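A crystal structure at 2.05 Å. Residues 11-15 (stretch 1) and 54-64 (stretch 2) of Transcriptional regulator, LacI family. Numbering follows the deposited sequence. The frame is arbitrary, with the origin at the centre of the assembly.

Stretch 1, residues 11-15: IGLFV
Stretch 2 54-64: EQALEAVRFLI

A β-strand lies against an α-helix, and the largest shares of the contact come from one large ring on the strand and one branched side chain on the helix. Both elements begin earlier in the chain, and the helix continues past 64. Residues 11-14 are extended, with phi between -92° and -138° and psi between 124° and 151°; residues 54-64 are helical throughout, with phi near -67° and psi near -38°, held by i to i+4 bonds such as A59 N to Q55 O at 3.1 Å and V60 N to A56 O at 2.9 Å. The two axes run nearly antiparallel, at 173°, and approach to 8.6 Å. Register follows from two pairs: G12 CA sits 5.9 Å from L63 CA, and F14 CA 6.5 Å from V60 CA. Moving up the strand therefore means moving down the helix.

F14 covers the most surface. Its CA-to-CB bond points toward the helix, and with chi1 at 173° (t) and chi2 at 82° the ring extends along the helix in the direction of A56. There the helix offers small residues: F14 CE1 lies 3.4 Å from A59 CB, and F14 CZ 3.6 Å from A56 CB. With nothing beyond CB, these alanines let the ring come close to the helix backbone, F14 CE1 standing 4.4 Å from the carbonyl Q55 O. V60, chi1 179° (t), adds a methyl near the root of the ring, its CG2 4.1 Å from F14 CG. The ring meets these neighbours obliquely.

L63 is the helix's main contribution. Its CA-to-CB bond points toward the strand, the rotamer is m,t (chi1 -70°, chi2 174°), and its CD1 packs along the strand backbone, 4.1 Å from G12 C, 3.8 Å from L13 N and 4.0 Å from F14 N. The same methyl lies 4.1 Å from F14 CB, joining the two principal side chains.

G12 makes room for this arrangement. A CB built ideally on it would point toward the helix and fall a tight 3.3 Å from L63 CD2. Between G12 and F14, L13 (chi1 166°, t; chi2 62°, p) directs its CA-to-CB bond away, as strand alternation requires, and meets L63 through its backbone.

No hydrogen bond crosses the contact, and 273 Å² is buried over both sides. The rule to read here is complementarity of size: a large ring over alanines, a leucine over a glycine. Within the helix, R61 NH2 and E54 OE1 form a long salt bridge of 3.6 Å, and Q55 NE2 and E58 OE2 are hydrogen-bonded elsewhere in the structure.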

ATOM      1  N   ILE A  11     -12.307  -1.484 -18.917  1.00 16.17           N
ATOM      2  CA  ILE A  11     -11.064  -2.163 -19.210  1.00 16.99           C
ATOM      3  C   ILE A  11     -10.760  -2.964 -17.956  1.00 17.88           C
ATOM      4  O   ILE A  11     -10.972  -2.486 -16.847  1.00 18.27           O
ATOM      5  CB  ILE A  11      -9.930  -1.156 -19.527  1.00 18.54           C
ATOM      6  CG1 ILE A  11     -10.077  -0.676 -20.975  1.00 19.21           C
ATOM      7  CG2 ILE A  11      -8.563  -1.801 -19.314  1.00 18.70           C
ATOM      8  CD1 ILE A  11      -8.959   0.235 -21.453  1.00 23.12           C
ATOM      9  N   GLY A  12     -10.314  -4.201 -18.123  1.00 18.55           N
ATOM     10  CA  GLY A  12     -10.009  -5.017 -16.962  1.00 18.82           C
ATOM     11  C   GLY A  12      -8.558  -4.871 -16.558  1.00 18.94           C
ATOM     12  O   GLY A  12      -7.714  -4.612 -17.408  1.00 20.11           O
ATOM     13  N   LEU A  13      -8.266  -5.028 -15.271  1.00 16.95           N
ATOM     14  CA  LEU A  13      -6.901  -4.907 -14.774  1.00 17.49           C
ATOM     15  C   LEU A  13      -6.552  -5.983 -13.752  1.00 15.70           C
ATOM     16  O   LEU A  13      -7.232  -6.126 -12.738  1.00 15.18           O
ATOM     17  CB  LEU A  13      -6.689  -3.537 -14.124  1.00 16.73           C
ATOM     18  CG  LEU A  13      -5.419  -3.387 -13.274  1.00 17.23           C
ATOM     19  CD1 LEU A  13      -4.176  -3.584 -14.131  1.00 17.13           C
ATOM     20  CD2 LEU A  13      -5.403  -2.004 -12.634  1.00 20.56           C
ATOM     21  N   PHE A  14      -5.497  -6.740 -14.019  1.00 15.75           N
ATOM     22  CA  PHE A  14      -5.074  -7.752 -13.066  1.00 16.65           C
ATOM     23  C   PHE A  14      -3.760  -7.348 -12.404  1.00 16.83           C
ATOM     24  O   PHE A  14      -2.804  -6.963 -13.078  1.00 16.88           O
ATOM     25  CB  PHE A  14      -4.857  -9.111 -13.719  1.00 14.85           C
ATOM     26  CG  PHE A  14      -4.255 -10.123 -12.784  1.00 17.37           C
ATOM     27  CD1 PHE A  14      -5.061 -10.822 -11.889  1.00 15.80           C
ATOM     28  CD2 PHE A  14      -2.870 -10.332 -12.754  1.00 17.34           C
ATOM     29  CE1 PHE A  14      -4.501 -11.723 -10.966  1.00 17.33           C
ATOM     30  CE2 PHE A  14      -2.295 -11.228 -11.839  1.00 17.88           C
ATOM     31  CZ  PHE A  14      -3.116 -11.926 -10.941  1.00 15.70           C
ATOM     32  N   VAL A  15      -3.730  -7.436 -11.082  1.00 17.27           N
ATOM     33  CA  VAL A  15      -2.536  -7.150 -10.305  1.00 18.52           C
ATOM     34  C   VAL A  15      -2.462  -8.313  -9.316  1.00 19.73           C
ATOM     35  O   VAL A  15      -3.489  -8.769  -8.798  1.00 19.88           O
ATOM     36  CB  VAL A  15      -2.636  -5.812  -9.541  1.00 17.73           C
ATOM     37  CG1 VAL A  15      -2.651  -4.655 -10.519  1.00 20.69           C
ATOM     38  CG2 VAL A  15      -3.884  -5.797  -8.674  1.00 18.99           C
ATOM     39  N   GLU A  54      -1.699 -20.197 -11.326  1.00 26.39           N
ATOM     40  CA  GLU A  54      -3.075 -20.529 -11.669  1.00 26.49           C
ATOM     41  C   GLU A  54      -4.071 -19.499 -11.153  1.00 24.94           C
ATOM     42  O   GLU A  54      -5.148 -19.336 -11.720  1.00 25.24           O
ATOM     43  CB  GLU A  54      -3.435 -21.912 -11.127  1.00 29.06           C
ATOM     44  CG  GLU A  54      -2.925 -23.071 -11.980  1.00 34.55           C
ATOM     45  CD  GLU A  54      -3.531 -23.083 -13.383  1.00 37.41           C
ATOM     46  OE1 GLU A  54      -4.688 -22.629 -13.541  1.00 39.91           O
ATOM     47  OE2 GLU A  54      -2.861 -23.565 -14.328  1.00 38.83           O
ATOM     48  N   GLN A  55      -3.717 -18.814 -10.073  1.00 23.74           N
ATOM     49  CA  GLN A  55      -4.597 -17.794  -9.526  1.00 23.62           C
ATOM     50  C   GLN A  55      -4.655 -16.632 -10.504  1.00 21.60           C
ATOM     51  O   GLN A  55      -5.666 -15.963 -10.604  1.00 22.30           O
ATOM     52  CB  GLN A  55      -4.081 -17.291  -8.183  1.00 24.23           C
ATOM     53  CG  GLN A  55      -4.253 -18.248  -7.028  1.00 28.63           C
ATOM     54  CD  GLN A  55      -3.782 -17.629  -5.733  1.00 31.06           C
ATOM     55  OE1 GLN A  55      -4.263 -16.570  -5.334  1.00 32.70           O
ATOM     56  NE2 GLN A  55      -2.831 -18.279  -5.071  1.00 34.92           N
ATOM     57  N   ALA A  56      -3.557 -16.392 -11.213  1.00 19.69           N
ATOM     58  CA  ALA A  56      -3.505 -15.310 -12.195  1.00 20.30           C
ATOM     59  C   ALA A  56      -4.242 -15.735 -13.470  1.00 20.45           C
ATOM     60  O   ALA A  56      -4.928 -14.934 -14.102  1.00 20.22           O
ATOM     61  CB  ALA A  56      -2.046 -14.958 -12.520  1.00 17.96           C
ATOM     62  N   LEU A  57      -4.089 -17.000 -13.848  1.00 20.83           N
ATOM     63  CA  LEU A  57      -4.759 -17.509 -15.039  1.00 22.72           C
ATOM     64  C   LEU A  57      -6.266 -17.405 -14.858  1.00 22.22           C
ATOM     65  O   LEU A  57      -6.973 -16.931 -15.746  1.00 22.91           O
ATOM     66  CB  LEU A  57      -4.377 -18.974 -15.302  1.00 23.78           C
ATOM     67  CG  LEU A  57      -3.134 -19.328 -16.128  1.00 26.28           C
ATOM     68  CD1 LEU A  57      -3.136 -18.504 -17.404  1.00 26.48           C
ATOM     69  CD2 LEU A  57      -1.861 -19.086 -15.335  1.00 28.92           C
ATOM     70  N   GLU A  58      -6.750 -17.840 -13.701  1.00 21.95           N
ATOM     71  CA  GLU A  58      -8.175 -17.807 -13.403  1.00 23.23           C
ATOM     72  C   GLU A  58      -8.707 -16.370 -13.347  1.00 22.51           C
ATOM     73  O   GLU A  58      -9.780 -16.072 -13.871  1.00 22.96           O
ATOM     74  CB  GLU A  58      -8.448 -18.517 -12.072  1.00 24.73           C
ATOM     75  CG  GLU A  58      -7.873 -19.924 -11.993  1.00 30.67           C
ATOM     76  CD  GLU A  58      -8.109 -20.599 -10.645  1.00 34.09           C
ATOM     77  OE1 GLU A  58      -8.000 -19.923  -9.592  1.00 34.90           O
ATOM     78  OE2 GLU A  58      -8.390 -21.821 -10.634  1.00 38.22           O
ATOM     79  N   ALA A  59      -7.954 -15.481 -12.710  1.00 21.43           N
ATOM     80  CA  ALA A  59      -8.376 -14.091 -12.590  1.00 20.22           C
ATOM     81  C   ALA A  59      -8.465 -13.409 -13.952  1.00 20.58           C
ATOM     82  O   ALA A  59      -9.446 -12.727 -14.246  1.00 22.16           O
ATOM     83  CB  ALA A  59      -7.426 -13.341 -11.689  1.00 19.57           C
ATOM     84  N   VAL A  60      -7.445 -13.584 -14.787  1.00 20.29           N
ATOM     85  CA  VAL A  60      -7.470 -12.969 -16.111  1.00 19.48           C
ATOM     86  C   VAL A  60      -8.603 -13.557 -16.955  1.00 21.09           C
ATOM     87  O   VAL A  60      -9.282 -12.829 -17.677  1.00 20.96           O
ATOM     88  CB  VAL A  60      -6.126 -13.141 -16.849  1.00 18.42           C
ATOM     89  CG1 VAL A  60      -6.208 -12.503 -18.226  1.00 15.87           C
ATOM     90  CG2 VAL A  60      -5.006 -12.491 -16.040  1.00 18.80           C
ATOM     91  N   ARG A  61      -8.821 -14.868 -16.868  1.00 20.90           N
ATOM     92  CA  ARG A  61      -9.914 -15.480 -17.623  1.00 21.83           C
ATOM     93  C   ARG A  61     -11.267 -14.948 -17.141  1.00 21.57           C
ATOM     94  O   ARG A  61     -12.216 -14.855 -17.912  1.00 21.63           O
ATOM     95  CB  ARG A  61      -9.857 -17.012 -17.505  1.00 24.08           C
ATOM     96  CG  ARG A  61      -8.738 -17.636 -18.344  1.00 27.06           C
ATOM     97  CD  ARG A  61      -8.740 -19.173 -18.315  1.00 31.18           C
ATOM     98  NE  ARG A  61      -8.425 -19.711 -16.993  1.00 34.51           N
ATOM     99  CZ  ARG A  61      -7.527 -20.670 -16.754  1.00 35.99           C
ATOM    100  NH1 ARG A  61      -6.830 -21.220 -17.748  1.00 35.63           N
ATOM    101  NH2 ARG A  61      -7.328 -21.088 -15.513  1.00 35.86           N
ATOM    102  N   PHE A  62     -11.335 -14.586 -15.864  1.00 20.76           N
ATOM    103  CA  PHE A  62     -12.543 -14.039 -15.249  1.00 21.68           C
ATOM    104  C   PHE A  62     -12.822 -12.634 -15.803  1.00 21.01           C
ATOM    105  O   PHE A  62     -13.972 -12.230 -15.948  1.00 21.35           O
ATOM    106  CB  PHE A  62     -12.349 -13.970 -13.731  1.00 21.77           C
ATOM    107  CG  PHE A  62     -13.558 -13.498 -12.974  1.00 23.59           C
ATOM    108  CD1 PHE A  62     -14.778 -14.159 -13.106  1.00 24.03           C
ATOM    109  CD2 PHE A  62     -13.467 -12.414 -12.085  1.00 23.92           C
ATOM    110  CE1 PHE A  62     -15.904 -13.760 -12.364  1.00 24.64           C
ATOM    111  CE2 PHE A  62     -14.583 -12.001 -11.333  1.00 23.89           C
ATOM    112  CZ  PHE A  62     -15.811 -12.678 -11.475  1.00 23.67           C
ATOM    113  N   LEU A  63     -11.759 -11.890 -16.098  1.00 20.07           N
ATOM    114  CA  LEU A  63     -11.895 -10.549 -16.654  1.00 19.29           C
ATOM    115  C   LEU A  63     -12.331 -10.667 -18.110  1.00 19.54           C
ATOM    116  O   LEU A  63     -13.218  -9.944 -18.574  1.00 18.12           O
ATOM    117  CB  LEU A  63     -10.557  -9.798 -16.584  1.00 18.39           C
ATOM    118  CG  LEU A  63     -10.041  -9.370 -15.204  1.00 17.21           C
ATOM    119  CD1 LEU A  63      -8.641  -8.781 -15.343  1.00 17.83           C
ATOM    120  CD2 LEU A  63     -10.993  -8.354 -14.581  1.00 16.74           C
ATOM    121  N   ILE A  64     -11.694 -11.586 -18.829  1.00 18.97           N
ATOM    122  CA  ILE A  64     -11.999 -11.821 -20.238  1.00 20.68           C
ATOM    123  C   ILE A  64     -13.438 -12.295 -20.387  1.00 20.40           C
ATOM    124  O   ILE A  64     -14.125 -11.941 -21.337  1.00 21.56           O
ATOM    125  CB  ILE A  64     -11.049 -12.889 -20.844  1.00 20.21           C
ATOM    126  CG1 ILE A  64      -9.624 -12.350 -20.907  1.00 21.38           C
ATOM    127  CG2 ILE A  64     -11.513 -13.274 -22.244  1.00 22.23           C
ATOM    128  CD1 ILE A  64      -8.634 -13.323 -21.493  1.00 18.90           C
TER